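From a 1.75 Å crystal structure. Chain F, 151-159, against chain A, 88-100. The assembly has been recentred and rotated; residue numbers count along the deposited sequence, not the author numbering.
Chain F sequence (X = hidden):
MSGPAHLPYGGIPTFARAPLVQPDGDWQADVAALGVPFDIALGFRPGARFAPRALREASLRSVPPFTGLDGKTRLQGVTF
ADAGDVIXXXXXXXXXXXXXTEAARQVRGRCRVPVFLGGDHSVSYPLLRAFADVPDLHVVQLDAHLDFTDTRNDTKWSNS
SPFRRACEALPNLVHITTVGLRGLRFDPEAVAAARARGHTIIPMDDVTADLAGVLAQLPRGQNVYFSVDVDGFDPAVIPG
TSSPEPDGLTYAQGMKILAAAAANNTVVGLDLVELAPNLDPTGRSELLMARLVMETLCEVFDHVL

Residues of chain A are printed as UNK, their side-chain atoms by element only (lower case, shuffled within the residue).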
# COMPACT_ATOMS: atom_id res chain seq x y z
N THR F 151 35.40 7.41 -4.29
CA THR F 151 34.87 7.58 -2.94
C THR F 151 33.58 8.39 -2.97
O THR F 151 33.44 9.34 -3.74
CB THR F 151 35.88 8.32 -2.02
OG1 THR F 151 37.08 7.55 -1.92
CG2 THR F 151 35.29 8.50 -0.63
N ARG F 152 32.63 7.99 -2.13
CA ARG F 152 31.35 8.66 -2.05
C ARG F 152 30.93 8.56 -0.59
O ARG F 152 31.06 7.50 0.02
CB ARG F 152 30.31 7.95 -2.93
CG ARG F 152 29.09 8.78 -3.27
CD ARG F 152 27.88 7.89 -3.55
NE ARG F 152 27.40 7.27 -2.32
CZ ARG F 152 26.48 6.31 -2.26
NH1 ARG F 152 26.12 5.82 -1.09
NH2 ARG F 152 25.93 5.85 -3.38
N ASN F 153 30.43 9.66 -0.04
CA ASN F 153 29.97 9.67 1.34
C ASN F 153 30.92 8.96 2.31
O ASN F 153 30.51 8.17 3.16
CB ASN F 153 28.57 9.08 1.42
CG ASN F 153 27.58 9.81 0.52
OD1 ASN F 153 27.31 9.40 -0.60
ND2 ASN F 153 27.07 10.94 1.01
N ASP F 154 32.20 9.27 2.15
CA ASP F 154 33.24 8.74 3.01
C ASP F 154 33.46 7.23 3.00
O ASP F 154 33.95 6.67 3.98
CB ASP F 154 33.02 9.24 4.44
CG ASP F 154 33.41 10.70 4.59
OD1 ASP F 154 34.62 10.99 4.60
OD2 ASP F 154 32.50 11.55 4.68
N THR F 155 33.12 6.57 1.90
CA THR F 155 33.33 5.13 1.81
C THR F 155 33.75 4.73 0.40
O THR F 155 33.41 5.41 -0.57
CB THR F 155 32.07 4.33 2.21
OG1 THR F 155 32.38 2.93 2.23
CG2 THR F 155 30.95 4.57 1.22
N LYS F 156 34.49 3.63 0.31
CA LYS F 156 34.96 3.08 -0.95
C LYS F 156 34.05 1.94 -1.40
O LYS F 156 34.18 1.44 -2.51
CB LYS F 156 36.37 2.49 -0.78
CG LYS F 156 37.49 3.48 -0.47
CD LYS F 156 38.13 3.98 -1.75
CE LYS F 156 39.50 4.60 -1.48
NZ LYS F 156 40.13 5.08 -2.74
N TRP F 157 33.12 1.54 -0.53
CA TRP F 157 32.24 0.40 -0.83
C TRP F 157 30.78 0.68 -1.15
O TRP F 157 29.96 -0.24 -1.08
CB TRP F 157 32.25 -0.58 0.35
CG TRP F 157 33.56 -0.81 1.00
CD1 TRP F 157 33.84 -0.71 2.34
CD2 TRP F 157 34.77 -1.25 0.38
NE1 TRP F 157 35.14 -1.06 2.59
CE2 TRP F 157 35.74 -1.40 1.40
CE3 TRP F 157 35.14 -1.54 -0.94
CZ2 TRP F 157 37.05 -1.82 1.15
CZ3 TRP F 157 36.44 -1.96 -1.20
CH2 TRP F 157 37.38 -2.09 -0.16
N SER F 158 30.43 1.92 -1.49
CA SER F 158 29.03 2.23 -1.80
C SER F 158 28.60 1.56 -3.10
O SER F 158 29.43 1.00 -3.82
CB SER F 158 28.83 3.74 -1.91
OG SER F 158 29.28 4.23 -3.17
N ASN F 159 27.50 1.57 -3.43
CA ASN F 159 27.03 0.98 -4.68
C ASN F 159 27.44 1.84 -5.88
O ASN F 159 27.14 1.50 -7.02
CB ASN F 159 25.51 0.75 -4.66
CG ASN F 159 24.71 2.02 -4.41
OD1 ASN F 159 25.23 2.99 -3.85
ND2 ASN F 159 23.46 2.04 -4.83
N UNK A 88 25.60 11.47 8.27
CA UNK A 88 26.12 10.11 8.24
C UNK A 88 26.76 9.73 6.92
O UNK A 88 26.33 10.18 5.86
c UNK A 88 24.99 9.13 8.53
c UNK A 88 22.98 8.51 9.87
c UNK A 88 24.26 9.35 9.85
c UNK A 88 25.18 8.97 11.01
N UNK A 89 27.80 8.89 6.98
CA UNK A 89 28.47 8.45 5.75
C UNK A 89 27.68 7.22 5.32
O UNK A 89 26.72 6.84 5.99
c UNK A 89 28.52 8.42 8.17
c UNK A 89 29.85 8.06 6.25
c UNK A 89 29.53 7.43 7.59
N UNK A 90 28.07 6.60 4.21
CA UNK A 90 27.42 5.36 3.79
C UNK A 90 28.30 4.31 4.45
O UNK A 90 29.51 4.51 4.57
c UNK A 90 27.44 5.22 2.27
o UNK A 90 26.47 6.08 1.67
N UNK A 91 27.72 3.21 4.91
CA UNK A 91 28.50 2.18 5.59
C UNK A 91 29.34 2.85 6.69
O UNK A 91 28.84 3.69 7.44
c UNK A 91 29.40 1.45 4.59
c UNK A 91 28.66 0.68 3.49
c UNK A 91 29.65 0.11 2.49
c UNK A 91 27.84 -0.44 4.12
N UNK A 92 30.61 2.47 6.79
CA UNK A 92 31.52 3.05 7.79
C UNK A 92 30.86 3.23 9.16
O UNK A 92 30.78 4.35 9.68
c UNK A 92 32.58 4.41 5.88
c UNK A 92 33.82 3.54 5.76
o UNK A 92 34.68 3.60 6.65
o UNK A 92 33.94 2.81 4.75
c UNK A 92 32.00 4.41 7.29
N UNK A 93 30.39 2.14 9.77
CA UNK A 93 29.74 2.27 11.08
C UNK A 93 30.53 2.99 12.18
O UNK A 93 29.96 3.78 12.93
c UNK A 93 29.40 0.82 11.44
c UNK A 93 30.45 0.73 9.35
c UNK A 93 30.41 0.02 10.67
N UNK A 94 31.83 2.73 12.27
CA UNK A 94 32.63 3.37 13.30
C UNK A 94 32.67 4.88 13.10
O UNK A 94 32.60 5.63 14.08
c UNK A 94 36.13 2.39 14.65
c UNK A 94 34.87 3.21 14.51
c UNK A 94 34.05 2.80 13.30
n UNK A 94 37.28 3.05 14.68
o UNK A 94 36.07 1.16 14.75
N UNK A 95 32.79 5.32 11.86
CA UNK A 95 32.81 6.76 11.56
C UNK A 95 31.44 7.34 11.90
O UNK A 95 31.33 8.42 12.48
c UNK A 95 32.97 8.45 9.58
c UNK A 95 33.11 7.00 10.07
c UNK A 95 33.88 9.37 10.39
c UNK A 95 33.30 8.52 8.10
N UNK A 96 30.39 6.60 11.55
CA UNK A 96 29.04 7.05 11.84
C UNK A 96 28.90 7.24 13.35
O UNK A 96 28.39 8.27 13.81
c UNK A 96 28.02 6.02 11.33
N UNK A 97 29.38 6.27 14.12
CA UNK A 97 29.33 6.34 15.58
C UNK A 97 30.01 7.59 16.11
O UNK A 97 29.48 8.29 16.98
c UNK A 97 29.29 3.82 15.92
c UNK A 97 28.06 3.56 15.41
n UNK A 97 27.91 2.19 15.37
c UNK A 97 29.01 1.63 15.83
c UNK A 97 30.00 5.11 16.20
n UNK A 97 29.86 2.59 16.17
N UNK A 98 31.21 7.88 15.60
CA UNK A 98 31.93 9.05 16.07
C UNK A 98 31.17 10.33 15.77
O UNK A 98 31.14 11.24 16.59
o UNK A 98 33.89 7.34 16.98
c UNK A 98 33.33 9.09 15.45
o UNK A 98 35.22 7.64 15.26
c UNK A 98 34.21 7.94 15.93
N UNK A 99 30.55 10.41 14.60
CA UNK A 99 29.80 11.61 14.24
C UNK A 99 28.56 11.77 15.11
O UNK A 99 28.20 12.90 15.48
c UNK A 99 31.22 12.13 8.25
n UNK A 99 32.30 12.18 7.48
n UNK A 99 31.33 12.24 9.56
c UNK A 99 30.61 11.82 11.87
c UNK A 99 30.19 12.18 10.47
n UNK A 99 30.02 11.96 7.70
c UNK A 99 29.42 11.58 12.77
N UNK A 100 27.92 10.66 15.45
CA UNK A 100 26.72 10.69 16.29
C UNK A 100 27.07 11.18 17.70
O UNK A 100 26.37 12.02 18.27
c UNK A 100 25.56 8.88 14.99
c UNK A 100 26.08 9.28 16.38
c UNK A 100 25.19 7.41 14.86
c UNK A 100 24.95 9.27 17.40
O HOH W 1 27.58 11.48 3.86
O HOH W 2 35.87 2.93 2.70
O HOH W 3 30.01 11.33 5.15

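Position 88 carries four carbons, forked at the second; its CA-to-CB bond points away from chain F. This is A:Leu88, which contributes its backbone: water 1 donates to A:Leu88 O (2.7 Å) and accepts from F:Asn153 ND2 (2.9 Å).

At position 89 three carbons close a ring onto the backbone nitrogen, and CB lies 3.2 Å from F:Asn153 O: A:Pro89.

Position 90 has one carbon and one oxygen, and that oxygen lies 2.8 Å from F:Arg152 NH1, so it is A:Ser90. Its OG accepts the hydrogen bond from F:Arg152 NH1, near the guanidinium plane, while its backbone N donates to F:Asn153 O at 3.1 Å. Its CB packs 3.7 Å from F:Thr155 CG2.

Position 91 again has four carbons forked at the second, one tip 3.4 Å from F:Trp157 CB. This is A:Leu91, whose CD1 also sits at the edge of the indole.

At position 92 three carbons end in two oxygens, one of them 3.0 Å from F:Thr155 OG1. Three carbons before the oxygens make a glutamate, A:Glu92, at the N-cap position. F:Thr155 OG1 donates to OE2 and accepts from F:Trp157 N (3.2 Å), so one hydroxyl serves both chains. Water 2 links A:Glu92 OE2 (2.8 Å) to F:Lys156 N (2.8 Å).

Position 93, a three-carbon ring closed onto N, is A:Pro93, opening the helix out of reach of chain F. Position 94 has three carbons ending in one oxygen and one nitrogen: A:Gln94, also out of reach.

Position 95 has four carbons, forked at the second, with one tip 3.7 Å from F:Asp154 CB: A:Leu95.

Positions 96, with one carbon, 97, with a carbon and a five-membered ring containing two nitrogens, and 98, with two carbons and two oxygens, make no contact. They are A:Ala96, A:His97 and A:Asp98.

Position 99 has three carbons, a nitrogen, then a carbon bearing two more nitrogens, one 2.9 Å from F:Asp154 OD2. It is A:Arg99, and NH2 makes the salt bridge near its guanidinium plane. Water 3 accepts from A:Arg99 NH1 (2.6 Å) and donates to F:Asp154 OD2 (2.5 Å).

Position 100, four carbons forked at the first with one longer arm, is A:Ile100, out of reach.

The contact presents a type I' turn, F:Arg152 to F:Thr155, to a loop and the helix that follows. Backbone pairing at F:Asn153 sets the register, and polar side chains on the turn meet partners from A:Ser90 to A:Arg99. A:Leu91 adds apolar packing, and three waters bridge the chains.

Chain A, residues 88-100: LPSLEPQLAHDRI
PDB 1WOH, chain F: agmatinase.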